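Long-range contacts in sensor protein (Pseudomonas syringae pv. tomato, PDB 2R8R), which is the N-terminal sensor region of KdpD, probably a membrane histidine kinase that transfers a phosphoryl group from ATP to a protein histidine: residues R6-L11 against D119-V124; Y21-A26 against L87-E92. All coordinates share one frame; numbering follows the deposited sequence.

Contact 1: residues R6-L11 against D119-V124; sequences RLKVFL and DVYTTV
Two neighbouring parallel strands meet here in the central sheet of a P-loop NTPase-like domain. Strand 7-11 is in register with strand 119-124, from L7 beside V120 to L11 beside V124. Five backbone hydrogen bonds join the two segments, using R6 O, both groups of K8 and F10, both groups of V120 and T122, and V124 N. The straightest runs from F10 N to T122 O, 2.8 Å with 175° at the hydrogen. The buried face carries L7, V9, L11, V120, T122 and V124 and is tightly packed. V9 CG1 lies 3.6 Å from V124 CG1, which sits in the crowded position between its own N and C. L7 CD1 reaches across to T122 CG2 at 3.7 Å, while T122 OG1 turns to V90 O. The other face is mixed. At its inner end F10 is buried and sends its ring edge toward the face of Y121 in an offset edge-to-face pair, planes at 65°. The contact is more open toward the N-terminal end, where K8 and Y121 are partly exposed and R6 is exposed, although helix 19-32 packs on Y121. K8 is extended, with CD over one face of the Y121 ring near its rim. K8 NZ is 5.7 Å from the ring centroid, at most a weak cation-pi attraction. A water bridges K8 NZ and Y121 OH. At the exposed end the R6 guanidinium leads away from D119. The carboxylate of D119 instead takes the backbone, R6 N to D119 OD1 at 2.9 Å, through the anti lone pair of OD1.

Contact 2: residues Y21-A26 against L87-E92; sequences YAMLQA and LVLVDE
This is helix-on-sheet packing in a P-loop NTPase-like fold, beside a probable Walker A site. Helix 19-32 follows the probable P-loop, with K19 and T20 at its start. It lies over strand 87-90, and the two run nearly antiparallel, at 167°, with 9.9 Å between the axes of the short segments. No hydrogen bond crosses the contact. The buried side chains of M23 and L24 meet L89 and D91 instead. M23 is a selenomethionine and does most of the work. It points at the strand with CG anti to its backbone N and stays extended as far as SE. SE then lies against the strand backbone, 4.0 Å from V90 N and 4.1 Å from L89 CB. The M23 and L89 side chains run alongside each other, coming from opposite sides. A bend at the last torsion, chi3 64°, turns the methyl CE toward the D91 carboxylate. L24 adds a second contact to L89. Both have CG anti to the carbonyl carbon, and they meet at a slant, tip to tip, with L24 CD2 3.7 Å from L89 CD1. L24 also touches T50 of helix 48-54. Beyond the end of the strand, D91 is buried but well supplied with polar partners. OD1 is hydrogen-bonded to T20 OG1 and T123 OG1, and OD2 to E43 N. These bonds fix the carboxylate beside the probable P-loop. An acidic residue after this strand is consistent with a Walker B position. A sulfate, probably from the crystallisation liquor, lies about 6 Å from the side chain of D91. The M23 methyl packs against this held carboxylate, with CE 3.6 Å from D91 OD2.

Overall arrangement
From the N terminus the chain first forms strand 7-12, then passes through the probable P-loop into helix 19-32. Contact 2 closes the inner loop when 87-92 returns to pack against that helix, after 60 intervening residues. Contact 1 closes the outer loop when 119-124 pairs with 6-11, so contact 2 is nested inside it. Their centres are about 7 Å apart. Strand 119-125 lies between strands 87-90 and 7-12 in the sheet and links the two contacts. The hydroxyls of T122 and T123 tie contact 1 to the strand end of contact 2. Y121 packs on L87 and A26. Strand 158-161 then borders strand 7-12 on its other side.

Contact 1: residues R6-L11 against D119-V124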
ATOM      1  N   ARG A   6      -2.250  -9.338 -13.712  1.00 16.30           N
ATOM      2  CA  ARG A   6      -2.777  -7.969 -13.723  1.00 15.57           C
ATOM      3  C   ARG A   6      -2.659  -7.291 -12.375  1.00 14.65           C
ATOM      4  O   ARG A   6      -3.113  -7.834 -11.357  1.00 13.11           O
ATOM      5  CB  ARG A   6      -4.239  -7.998 -14.141  1.00 15.78           C
ATOM      6  CG  ARG A   6      -4.390  -8.409 -15.595  1.00 18.45           C
ATOM      7  CD  ARG A   6      -5.826  -8.657 -15.950  1.00 22.83           C
ATOM      8  NE  ARG A   6      -5.958  -8.902 -17.391  1.00 25.61           N
ATOM      9  CZ  ARG A   6      -7.128  -9.110 -18.002  1.00 27.51           C
ATOM     10  NH1 ARG A   6      -8.276  -9.078 -17.304  1.00 27.18           N
ATOM     11  NH2 ARG A   6      -7.145  -9.306 -19.318  1.00 26.03           N
ATOM     12  N   LEU A   7      -2.077  -6.087 -12.402  1.00 14.30           N
ATOM     13  CA  LEU A   7      -1.943  -5.227 -11.231  1.00 14.08           C
ATOM     14  C   LEU A   7      -3.074  -4.215 -11.147  1.00 13.81           C
ATOM     15  O   LEU A   7      -3.302  -3.461 -12.096  1.00 13.68           O
ATOM     16  CB  LEU A   7      -0.626  -4.435 -11.308  1.00 14.40           C
ATOM     17  CG  LEU A   7      -0.157  -3.631 -10.079  1.00 13.99           C
ATOM     18  CD1 LEU A   7      -0.013  -4.484  -8.755  1.00  7.61           C
ATOM     19  CD2 LEU A   7       1.151  -2.894 -10.466  1.00 13.58           C
ATOM     20  N   LYS A   8      -3.730  -4.174  -9.982  1.00 13.88           N
ATOM     21  CA  LYS A   8      -4.647  -3.113  -9.589  1.00 14.21           C
ATOM     22  C   LYS A   8      -4.080  -2.342  -8.383  1.00 13.60           C
ATOM     23  O   LYS A   8      -3.796  -2.923  -7.336  1.00 13.88           O
ATOM     24  CB  LYS A   8      -6.033  -3.687  -9.282  1.00 14.55           C
ATOM     25  CG  LYS A   8      -7.093  -2.632  -9.002  1.00 14.98           C
ATOM     26  CD  LYS A   8      -8.449  -3.244  -8.715  1.00 17.08           C
ATOM     27  CE  LYS A   8      -9.529  -2.116  -8.575  1.00 19.31           C
ATOM     28  NZ  LYS A   8     -10.953  -2.559  -8.162  1.00 18.85           N
ATOM     29  N   VAL A   9      -3.908  -1.030  -8.553  1.00 13.30           N
ATOM     30  CA  VAL A   9      -3.385  -0.152  -7.518  1.00 12.08           C
ATOM     31  C   VAL A   9      -4.527   0.652  -6.943  1.00 12.57           C
ATOM     32  O   VAL A   9      -5.234   1.325  -7.690  1.00 13.32           O
ATOM     33  CB  VAL A   9      -2.334   0.838  -8.083  1.00 12.43           C
ATOM     34  CG1 VAL A   9      -1.715   1.795  -6.953  1.00  7.17           C
ATOM     35  CG2 VAL A   9      -1.265   0.076  -8.879  1.00  9.95           C
ATOM     36  N   PHE A  10      -4.709   0.561  -5.625  1.00 12.28           N
ATOM     37  CA  PHE A  10      -5.594   1.466  -4.872  1.00 12.18           C
ATOM     38  C   PHE A  10      -4.745   2.633  -4.414  1.00 11.87           C
ATOM     39  O   PHE A  10      -3.918   2.482  -3.530  1.00 11.97           O
ATOM     40  CB  PHE A  10      -6.230   0.747  -3.706  1.00 12.46           C
ATOM     41  CG  PHE A  10      -7.140  -0.390  -4.121  1.00 13.32           C
ATOM     42  CD1 PHE A  10      -8.544  -0.212  -4.177  1.00 12.53           C
ATOM     43  CD2 PHE A  10      -6.613  -1.643  -4.473  1.00 14.09           C
ATOM     44  CE1 PHE A  10      -9.384  -1.288  -4.562  1.00 12.03           C
ATOM     45  CE2 PHE A  10      -7.456  -2.718  -4.860  1.00 12.52           C
ATOM     46  CZ  PHE A  10      -8.832  -2.545  -4.882  1.00 12.81           C
ATOM     47  N   LEU A  11      -4.932   3.775  -5.076  1.00 12.46           N
ATOM     48  CA  LEU A  11      -4.166   4.995  -4.843  1.00 12.78           C
ATOM     49  C   LEU A  11      -4.873   5.918  -3.858  1.00 13.44           C
ATOM     50  O   LEU A  11      -6.091   6.109  -3.957  1.00 14.55           O
ATOM     51  CB  LEU A  11      -3.963   5.756  -6.148  1.00 12.23           C
ATOM     52  CG  LEU A  11      -3.281   7.144  -6.095  1.00 13.18           C
ATOM     53  CD1 LEU A  11      -1.781   7.015  -5.679  1.00  9.25           C
ATOM     54  CD2 LEU A  11      -3.449   7.866  -7.468  1.00 12.37           C
ATOM     55  N   ASP A 119      -2.304 -12.466 -10.376  1.00 13.41           N
ATOM     56  CA  ASP A 119      -2.861 -11.119 -10.236  1.00 13.85           C
ATOM     57  C   ASP A 119      -2.463 -10.533  -8.891  1.00 12.88           C
ATOM     58  O   ASP A 119      -2.324 -11.257  -7.897  1.00 13.49           O
ATOM     59  CB  ASP A 119      -4.402 -11.145 -10.351  1.00 13.71           C
ATOM     60  CG  ASP A 119      -4.888 -11.594 -11.729  1.00 14.66           C
ATOM     61  OD1 ASP A 119      -4.264 -11.250 -12.761  1.00 13.22           O
ATOM     62  OD2 ASP A 119      -5.918 -12.287 -11.772  1.00 15.60           O
ATOM     63  N   VAL A 120      -2.279  -9.216  -8.868  1.00 12.58           N
ATOM     64  CA  VAL A 120      -1.940  -8.505  -7.662  1.00 11.55           C
ATOM     65  C   VAL A 120      -2.806  -7.270  -7.428  1.00 11.95           C
ATOM     66  O   VAL A 120      -3.023  -6.461  -8.337  1.00 11.12           O
ATOM     67  CB  VAL A 120      -0.432  -8.110  -7.606  1.00 11.93           C
ATOM     68  CG1 VAL A 120      -0.179  -7.319  -6.323  1.00  8.47           C
ATOM     69  CG2 VAL A 120       0.504  -9.365  -7.668  1.00  9.21           C
ATOM     70  N   TYR A 121      -3.308  -7.141  -6.197  1.00 11.86           N
ATOM     71  CA  TYR A 121      -3.918  -5.877  -5.705  1.00 11.67           C
ATOM     72  C   TYR A 121      -2.906  -5.251  -4.755  1.00 11.17           C
ATOM     73  O   TYR A 121      -2.264  -5.952  -3.978  1.00 10.56           O
ATOM     74  CB  TYR A 121      -5.220  -6.125  -4.921  1.00 11.52           C
ATOM     75  CG  TYR A 121      -6.470  -6.511  -5.716  1.00 12.10           C
ATOM     76  CD1 TYR A 121      -6.434  -6.751  -7.075  1.00 10.55           C
ATOM     77  CD2 TYR A 121      -7.707  -6.663  -5.057  1.00 12.79           C
ATOM     78  CE1 TYR A 121      -7.587  -7.129  -7.781  1.00 10.39           C
ATOM     79  CE2 TYR A 121      -8.857  -7.022  -5.755  1.00 12.95           C
ATOM     80  CZ  TYR A 121      -8.788  -7.244  -7.124  1.00 11.70           C
ATOM     81  OH  TYR A 121      -9.942  -7.582  -7.802  1.00 12.72           O
ATOM     82  N   THR A 122      -2.746  -3.935  -4.846  1.00 11.55           N
ATOM     83  CA  THR A 122      -1.778  -3.218  -4.011  1.00 11.83           C
ATOM     84  C   THR A 122      -2.298  -1.842  -3.637  1.00 12.16           C
ATOM     85  O   THR A 122      -3.240  -1.347  -4.228  1.00 12.97           O
ATOM     86  CB  THR A 122      -0.343  -3.134  -4.701  1.00 12.22           C
ATOM     87  OG1 THR A 122       0.643  -2.773  -3.724  1.00 10.38           O
ATOM     88  CG2 THR A 122      -0.301  -2.128  -5.867  1.00 10.36           C
ATOM     89  N   THR A 123      -1.686  -1.248  -2.626  1.00 13.09           N
ATOM     90  CA  THR A 123      -2.022   0.107  -2.177  1.00 13.18           C
ATOM     91  C   THR A 123      -0.770   0.974  -2.216  1.00 13.58           C
ATOM     92  O   THR A 123       0.344   0.484  -2.018  1.00 14.87           O
ATOM     93  CB  THR A 123      -2.561   0.073  -0.768  1.00 12.61           C
ATOM     94  OG1 THR A 123      -1.517  -0.377   0.087  1.00 12.17           O
ATOM     95  CG2 THR A 123      -3.761  -0.898  -0.672  1.00 11.69           C
ATOM     96  N   VAL A 124      -0.949   2.261  -2.497  1.00 13.46           N
ATOM     97  CA  VAL A 124       0.127   3.198  -2.398  1.00 12.51           C
ATOM     98  C   VAL A 124      -0.426   4.597  -2.131  1.00 13.36           C
ATOM     99  O   VAL A 124      -1.482   4.963  -2.667  1.00 13.08           O
ATOM    100  CB  VAL A 124       0.974   3.191  -3.679  1.00 12.74           C
ATOM    101  CG1 VAL A 124       0.238   3.919  -4.863  1.00 10.21           C
ATOM    102  CG2 VAL A 124       2.391   3.767  -3.403  1.00 11.14           C
TER
HETATM  103  O   HOH W   1     -11.388  -4.946  -8.181  1.00 40.34           O

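Contact 2: residues Y21-A26 against L87-E92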
ATOM      1  N   TYR A  21      -8.801  -1.122   3.374  1.00 14.48           N
ATOM      2  CA  TYR A  21     -10.177  -1.569   3.463  1.00 14.27           C
ATOM      3  C   TYR A  21     -10.790  -1.781   2.055  1.00 13.91           C
ATOM      4  O   TYR A  21     -11.439  -2.806   1.811  1.00 15.03           O
ATOM      5  CB  TYR A  21     -10.996  -0.554   4.265  1.00 16.18           C
ATOM      6  CG  TYR A  21     -12.409  -1.024   4.563  1.00 18.16           C
ATOM      7  CD1 TYR A  21     -12.655  -1.806   5.679  1.00 21.54           C
ATOM      8  CD2 TYR A  21     -13.489  -0.682   3.756  1.00 19.68           C
ATOM      9  CE1 TYR A  21     -13.904  -2.250   5.996  1.00 20.93           C
ATOM     10  CE2 TYR A  21     -14.780  -1.136   4.075  1.00 20.92           C
ATOM     11  CZ  TYR A  21     -14.957  -1.931   5.204  1.00 20.65           C
ATOM     12  OH  TYR A  21     -16.190  -2.426   5.610  1.00 23.07           O
ATOM     13  N   ALA A  22     -10.600  -0.814   1.156  1.00 12.14           N
ATOM     14  CA  ALA A  22     -11.076  -0.919  -0.225  1.00 12.84           C
ATOM     15  C   ALA A  22     -10.494  -2.145  -0.942  1.00 13.02           C
ATOM     16  O   ALA A  22     -11.225  -2.907  -1.576  1.00 12.63           O
ATOM     17  CB  ALA A  22     -10.802   0.360  -1.022  1.00 11.01           C
HETATM   18  N   MSE A  23      -9.191  -2.347  -0.800  1.00 13.92           N
HETATM   19  CA  MSE A  23      -8.552  -3.521  -1.322  1.00 15.60           C
HETATM   20  C   MSE A  23      -9.144  -4.845  -0.774  1.00 15.28           C
HETATM   21  O   MSE A  23      -9.299  -5.818  -1.546  1.00 14.18           O
HETATM   22  CB  MSE A  23      -7.040  -3.470  -1.086  1.00 15.12           C
HETATM   23  CG  MSE A  23      -6.336  -4.747  -1.575  1.00 15.60           C
HETATM   24 SE   MSE A  23      -4.418  -4.815  -1.295  0.80 23.34          SE
HETATM   25  CE  MSE A  23      -4.383  -4.777   0.673  1.00 14.40           C
ATOM     26  N   LEU A  24      -9.444  -4.887   0.533  1.00 14.96           N
ATOM     27  CA  LEU A  24      -9.927  -6.102   1.143  1.00 15.37           C
ATOM     28  C   LEU A  24     -11.364  -6.405   0.736  1.00 16.04           C
ATOM     29  O   LEU A  24     -11.691  -7.585   0.532  1.00 14.56           O
ATOM     30  CB  LEU A  24      -9.765  -6.068   2.668  1.00 16.25           C
ATOM     31  CG  LEU A  24      -8.315  -6.079   3.204  1.00 16.87           C
ATOM     32  CD1 LEU A  24      -8.361  -6.125   4.727  1.00 18.77           C
ATOM     33  CD2 LEU A  24      -7.505  -7.243   2.652  1.00 14.11           C
ATOM     34  N   GLN A  25     -12.195  -5.350   0.574  1.00 15.94           N
ATOM     35  CA  GLN A  25     -13.554  -5.506   0.016  1.00 15.82           C
ATOM     36  C   GLN A  25     -13.533  -5.956  -1.434  1.00 16.09           C
ATOM     37  O   GLN A  25     -14.353  -6.772  -1.841  1.00 16.97           O
ATOM     38  CB  GLN A  25     -14.371  -4.208   0.104  1.00 16.23           C
ATOM     39  CG  GLN A  25     -14.835  -3.794   1.506  1.00 17.02           C
ATOM     40  CD  GLN A  25     -15.908  -4.735   2.093  1.00 20.07           C
ATOM     41  OE1 GLN A  25     -16.181  -5.819   1.554  1.00 22.25           O
ATOM     42  NE2 GLN A  25     -16.521  -4.311   3.187  1.00 19.43           N
ATOM     43  N   ALA A  26     -12.604  -5.441  -2.227  1.00 16.36           N
ATOM     44  CA  ALA A  26     -12.469  -5.892  -3.614  1.00 16.29           C
ATOM     45  C   ALA A  26     -12.103  -7.369  -3.624  1.00 16.20           C
ATOM     46  O   ALA A  26     -12.588  -8.147  -4.444  1.00 16.92           O
ATOM     47  CB  ALA A  26     -11.436  -5.067  -4.364  1.00 15.99           C
ATOM     48  N   LEU A  87      -4.855 -14.536  -7.112  1.00 15.85           N
ATOM     49  CA  LEU A  87      -4.770 -13.124  -6.706  1.00 15.50           C
ATOM     50  C   LEU A  87      -4.006 -13.013  -5.409  1.00 16.09           C
ATOM     51  O   LEU A  87      -4.328 -13.698  -4.437  1.00 16.73           O
ATOM     52  CB  LEU A  87      -6.161 -12.548  -6.476  1.00 15.57           C
ATOM     53  CG  LEU A  87      -6.319 -11.074  -6.011  1.00 15.03           C
ATOM     54  CD1 LEU A  87      -5.606 -10.082  -6.966  1.00 10.03           C
ATOM     55  CD2 LEU A  87      -7.794 -10.724  -5.850  1.00 13.38           C
ATOM     56  N   VAL A  88      -2.975 -12.163  -5.385  1.00 16.71           N
ATOM     57  CA  VAL A  88      -2.249 -11.856  -4.131  1.00 15.56           C
ATOM     58  C   VAL A  88      -2.480 -10.401  -3.720  1.00 15.48           C
ATOM     59  O   VAL A  88      -2.399  -9.478  -4.540  1.00 15.30           O
ATOM     60  CB  VAL A  88      -0.729 -12.208  -4.189  1.00 15.51           C
ATOM     61  CG1 VAL A  88      -0.036 -11.901  -2.862  1.00 13.40           C
ATOM     62  CG2 VAL A  88      -0.556 -13.675  -4.498  1.00 13.76           C
ATOM     63  N   LEU A  89      -2.821 -10.223  -2.443  1.00 14.74           N
ATOM     64  CA  LEU A  89      -2.982  -8.901  -1.854  1.00 14.73           C
ATOM     65  C   LEU A  89      -1.693  -8.450  -1.185  1.00 14.39           C
ATOM     66  O   LEU A  89      -1.123  -9.165  -0.326  1.00 15.28           O
ATOM     67  CB  LEU A  89      -4.118  -8.897  -0.828  1.00 14.65           C
ATOM     68  CG  LEU A  89      -5.394  -9.569  -1.312  1.00 14.72           C
ATOM     69  CD1 LEU A  89      -6.445  -9.392  -0.217  1.00 13.75           C
ATOM     70  CD2 LEU A  89      -5.835  -9.010  -2.657  1.00 11.81           C
ATOM     71  N   VAL A  90      -1.228  -7.282  -1.614  1.00 13.94           N
ATOM     72  CA  VAL A  90       0.092  -6.733  -1.218  1.00 13.50           C
ATOM     73  C   VAL A  90      -0.023  -5.230  -0.885  1.00 14.01           C
ATOM     74  O   VAL A  90      -0.070  -4.391  -1.791  1.00 13.56           O
ATOM     75  CB  VAL A  90       1.143  -6.928  -2.331  1.00 13.66           C
ATOM     76  CG1 VAL A  90       2.541  -6.338  -1.902  1.00 12.26           C
ATOM     77  CG2 VAL A  90       1.249  -8.420  -2.737  1.00 12.40           C
ATOM     78  N   ASP A  91      -0.123  -4.909   0.412  1.00 14.22           N
ATOM     79  CA  ASP A  91      -0.075  -3.524   0.878  1.00 15.22           C
ATOM     80  C   ASP A  91       1.276  -2.888   0.590  1.00 15.50           C
ATOM     81  O   ASP A  91       2.292  -3.568   0.568  1.00 15.84           O
ATOM     82  CB  ASP A  91      -0.415  -3.422   2.379  1.00 15.12           C
ATOM     83  CG  ASP A  91      -1.841  -2.943   2.618  1.00 19.23           C
ATOM     84  OD1 ASP A  91      -2.262  -1.956   1.957  1.00 21.44           O
ATOM     85  OD2 ASP A  91      -2.535  -3.533   3.474  1.00 21.55           O
ATOM     86  N   GLU A  92       1.265  -1.591   0.308  1.00 15.89           N
ATOM     87  CA  GLU A  92       2.472  -0.778   0.291  1.00 16.39           C
ATOM     88  C   GLU A  92       3.466  -1.038  -0.842  1.00 15.82           C
ATOM     89  O   GLU A  92       4.553  -1.578  -0.630  1.00 15.71           O
ATOM     90  CB  GLU A  92       3.128  -0.783   1.677  1.00 16.00           C
ATOM     91  CG  GLU A  92       2.171  -0.084   2.663  1.00 17.96           C
ATOM     92  CD  GLU A  92       2.616  -0.034   4.123  1.00 20.09           C
ATOM     93  OE1 GLU A  92       3.810  -0.348   4.433  1.00 26.34           O
ATOM     94  OE2 GLU A  92       1.733   0.345   4.953  1.00 24.81           O
TER